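Local structure of novel immune-type receptor 11 (Ictalurus punctatus, 2QTE) at residues Leu32-Gln37 against Phe76-Ile81. The protein is an immune-type receptor of a bony fish whose immunoglobulin variable-like extracellular domain probably takes part in recognising cells of other individuals of its species. The protein carries 1 engineered substitution. Sequence-based numbering, arbitrary orientation.
Sequences LAWYRQ and FDLNII
Over one face of the Trp-34 indole lies CB of Leu-78, 4.2 Å from the centroid of the five-membered ring in a CH-pi contact, while Phe-76 O meets the indole at its edge. The Phe-76 ring in turn carries CD2 of Leu-32 over one face, 4.0 Å from its centroid, and has the backbone of Ala-33 at its edge. Phe-76 has its CG anti to the backbone N (chi1 -173°), on the side of strand 32-37, and its ring meets Leu-32 tip to tip. The two aromatic planes are nearly parallel but displaced, so little of one ring covers the other; their closest approach is Trp-34 CD1 to Phe-76 CE2 at 3.5 Å. Close to the indole plane, Trp-34 NE1 donates to Phe-76 O over 2.8 Å with an N-H...O angle of 156°, tilted 28° from the carbonyl plane. OD1 of Asp-77 accepts a hydrogen bond from Cys-21 N. An alanine in place of Trp-34 would probably leave Phe-76 O without this donor and open a gap between Phe-76 and Leu-78. Tyr-91 and Met-69 also pack on the indole, as does Cys-21, whose disulfide to Cys-93 ties the two sheets together. A tryptophan packed against this disulfide is the hallmark of the immunoglobulin fold; here one hydrogen bond adds direction to an otherwise apolar interface, pairing a buried N-H with a backbone carbonyl of the facing sheet.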
loop_
_atom_site.group_PDB
_atom_site.type_symbol
_atom_site.label_atom_id
_atom_site.label_comp_id
_atom_site.label_asym_id
_atom_site.label_seq_id
_atom_site.Cartn_x
_atom_site.Cartn_y
_atom_site.Cartn_z
ATOM N N LEU A 32 1.652 5.775 -12.348
ATOM C CA LEU A 32 2.386 4.596 -11.955
ATOM C C LEU A 32 3.584 4.958 -11.062
ATOM O O LEU A 32 4.266 5.973 -11.301
ATOM C CB LEU A 32 2.816 3.852 -13.192
ATOM C CG LEU A 32 3.656 2.620 -13.032
ATOM C CD1 LEU A 32 2.849 1.441 -12.496
ATOM C CD2 LEU A 32 4.247 2.306 -14.382
ATOM N N ALA A 33 3.787 4.158 -10.010
ATOM C CA ALA A 33 4.724 4.514 -8.968
ATOM C C ALA A 33 5.068 3.308 -8.137
ATOM O O ALA A 33 4.302 2.342 -8.083
ATOM C CB ALA A 33 4.095 5.603 -8.052
ATOM N N TRP A 34 6.195 3.378 -7.429
ATOM C CA TRP A 34 6.566 2.345 -6.514
ATOM C C TRP A 34 6.304 2.914 -5.139
ATOM O O TRP A 34 6.548 4.096 -4.896
ATOM C CB TRP A 34 8.076 2.050 -6.621
ATOM C CG TRP A 34 8.483 1.049 -7.660
ATOM C CD1 TRP A 34 8.954 1.304 -8.903
ATOM C CD2 TRP A 34 8.480 -0.387 -7.513
ATOM N NE1 TRP A 34 9.230 0.111 -9.562
ATOM C CE2 TRP A 34 8.938 -0.932 -8.725
ATOM C CE3 TRP A 34 8.120 -1.251 -6.480
ATOM C CZ2 TRP A 34 9.085 -2.292 -8.914
ATOM C CZ3 TRP A 34 8.238 -2.612 -6.672
ATOM C CH2 TRP A 34 8.692 -3.121 -7.890
ATOM N N TYR A 35 5.755 2.101 -4.246
ATOM C CA TYR A 35 5.526 2.561 -2.881
ATOM C C TYR A 35 6.445 1.727 -2.052
ATOM O O TYR A 35 6.705 0.614 -2.412
ATOM C CB TYR A 35 4.073 2.311 -2.462
ATOM C CG TYR A 35 3.173 3.277 -3.138
ATOM C CD1 TYR A 35 2.957 3.202 -4.525
ATOM C CD2 TYR A 35 2.585 4.301 -2.435
ATOM C CE1 TYR A 35 2.157 4.122 -5.161
ATOM C CE2 TYR A 35 1.799 5.242 -3.069
ATOM C CZ TYR A 35 1.599 5.127 -4.430
ATOM O OH TYR A 35 0.824 6.046 -5.038
ATOM N N ARG A 36 6.873 2.249 -0.908
ATOM C CA ARG A 36 7.801 1.539 -0.066
ATOM C C ARG A 36 7.224 1.488 1.351
ATOM O O ARG A 36 6.730 2.522 1.851
ATOM C CB ARG A 36 9.123 2.306 -0.068
ATOM C CG ARG A 36 10.202 1.773 0.839
ATOM C CD ARG A 36 11.437 2.736 0.786
ATOM N NE ARG A 36 12.487 2.258 1.699
ATOM C CZ ARG A 36 13.736 2.728 1.713
ATOM N NH1 ARG A 36 14.076 3.703 0.897
ATOM N NH2 ARG A 36 14.642 2.238 2.581
ATOM N N GLN A 37 7.290 0.308 2.000
ATOM C CA GLN A 37 6.843 0.199 3.376
ATOM C C GLN A 37 7.984 -0.377 4.177
ATOM O O GLN A 37 8.343 -1.530 3.964
ATOM C CB GLN A 37 5.661 -0.779 3.501
ATOM C CG GLN A 37 5.036 -0.773 4.911
ATOM C CD GLN A 37 4.269 -2.019 5.224
ATOM O OE1 GLN A 37 4.178 -2.911 4.388
ATOM N NE2 GLN A 37 3.725 -2.100 6.447
ATOM N N PHE A 76 9.560 -1.056 -15.494
ATOM C CA PHE A 76 9.561 0.038 -14.570
ATOM C C PHE A 76 10.275 -0.513 -13.344
ATOM O O PHE A 76 9.676 -0.665 -12.263
ATOM C CB PHE A 76 8.117 0.444 -14.315
ATOM C CG PHE A 76 7.954 1.683 -13.489
ATOM C CD1 PHE A 76 8.400 2.919 -13.953
ATOM C CD2 PHE A 76 7.316 1.631 -12.253
ATOM C CE1 PHE A 76 8.255 4.060 -13.201
ATOM C CE2 PHE A 76 7.174 2.789 -11.495
ATOM C CZ PHE A 76 7.633 4.000 -11.961
ATOM N N ASP A 77 11.539 -0.876 -13.527
ATOM C CA ASP A 77 12.249 -1.650 -12.478
ATOM C C ASP A 77 13.098 -0.760 -11.588
ATOM O O ASP A 77 13.764 0.129 -12.069
ATOM C CB ASP A 77 13.132 -2.718 -13.085
ATOM C CG ASP A 77 12.392 -3.614 -14.080
ATOM O OD1 ASP A 77 11.134 -3.675 -14.046
ATOM O OD2 ASP A 77 13.083 -4.294 -14.856
ATOM N N LEU A 78 13.116 -1.069 -10.293
ATOM C CA LEU A 78 13.825 -0.275 -9.318
ATOM C C LEU A 78 15.191 -0.960 -9.020
ATOM O O LEU A 78 15.213 -2.136 -8.738
ATOM C CB LEU A 78 12.923 -0.211 -8.077
ATOM C CG LEU A 78 13.297 0.606 -6.842
ATOM C CD1 LEU A 78 13.504 2.065 -7.181
ATOM C CD2 LEU A 78 12.171 0.418 -5.815
ATOM N N ASN A 79 16.316 -0.248 -9.107
ATOM C CA ASN A 79 17.622 -0.828 -8.783
ATOM C C ASN A 79 18.206 -0.174 -7.524
ATOM O O ASN A 79 17.910 0.979 -7.231
ATOM C CB ASN A 79 18.609 -0.571 -9.887
ATOM C CG ASN A 79 18.020 -0.781 -11.258
ATOM O OD1 ASN A 79 17.586 -1.885 -11.551
ATOM N ND2 ASN A 79 18.006 0.255 -12.097
ATOM N N ILE A 80 19.005 -0.930 -6.783
ATOM C CA ILE A 80 19.859 -0.385 -5.716
ATOM C C ILE A 80 21.290 -0.845 -5.992
ATOM O O ILE A 80 21.500 -2.034 -6.243
ATOM C CB ILE A 80 19.495 -0.891 -4.299
ATOM C CG1 ILE A 80 18.004 -0.710 -3.962
ATOM C CG2 ILE A 80 20.244 -0.090 -3.276
ATOM C CD1 ILE A 80 17.068 -1.666 -4.686
ATOM N N ILE A 81 22.264 0.074 -5.986
ATOM C CA ILE A 81 23.655 -0.370 -6.081
ATOM C C ILE A 81 24.208 -0.295 -4.641
ATOM O O ILE A 81 24.185 0.764 -4.025
ATOM C CB ILE A 81 24.482 0.352 -7.215
ATOM C CG1 ILE A 81 24.001 -0.139 -8.615
ATOM C CG2 ILE A 81 26.013 -0.032 -7.159
ATOM C CD1 ILE A 81 24.400 0.760 -9.784
#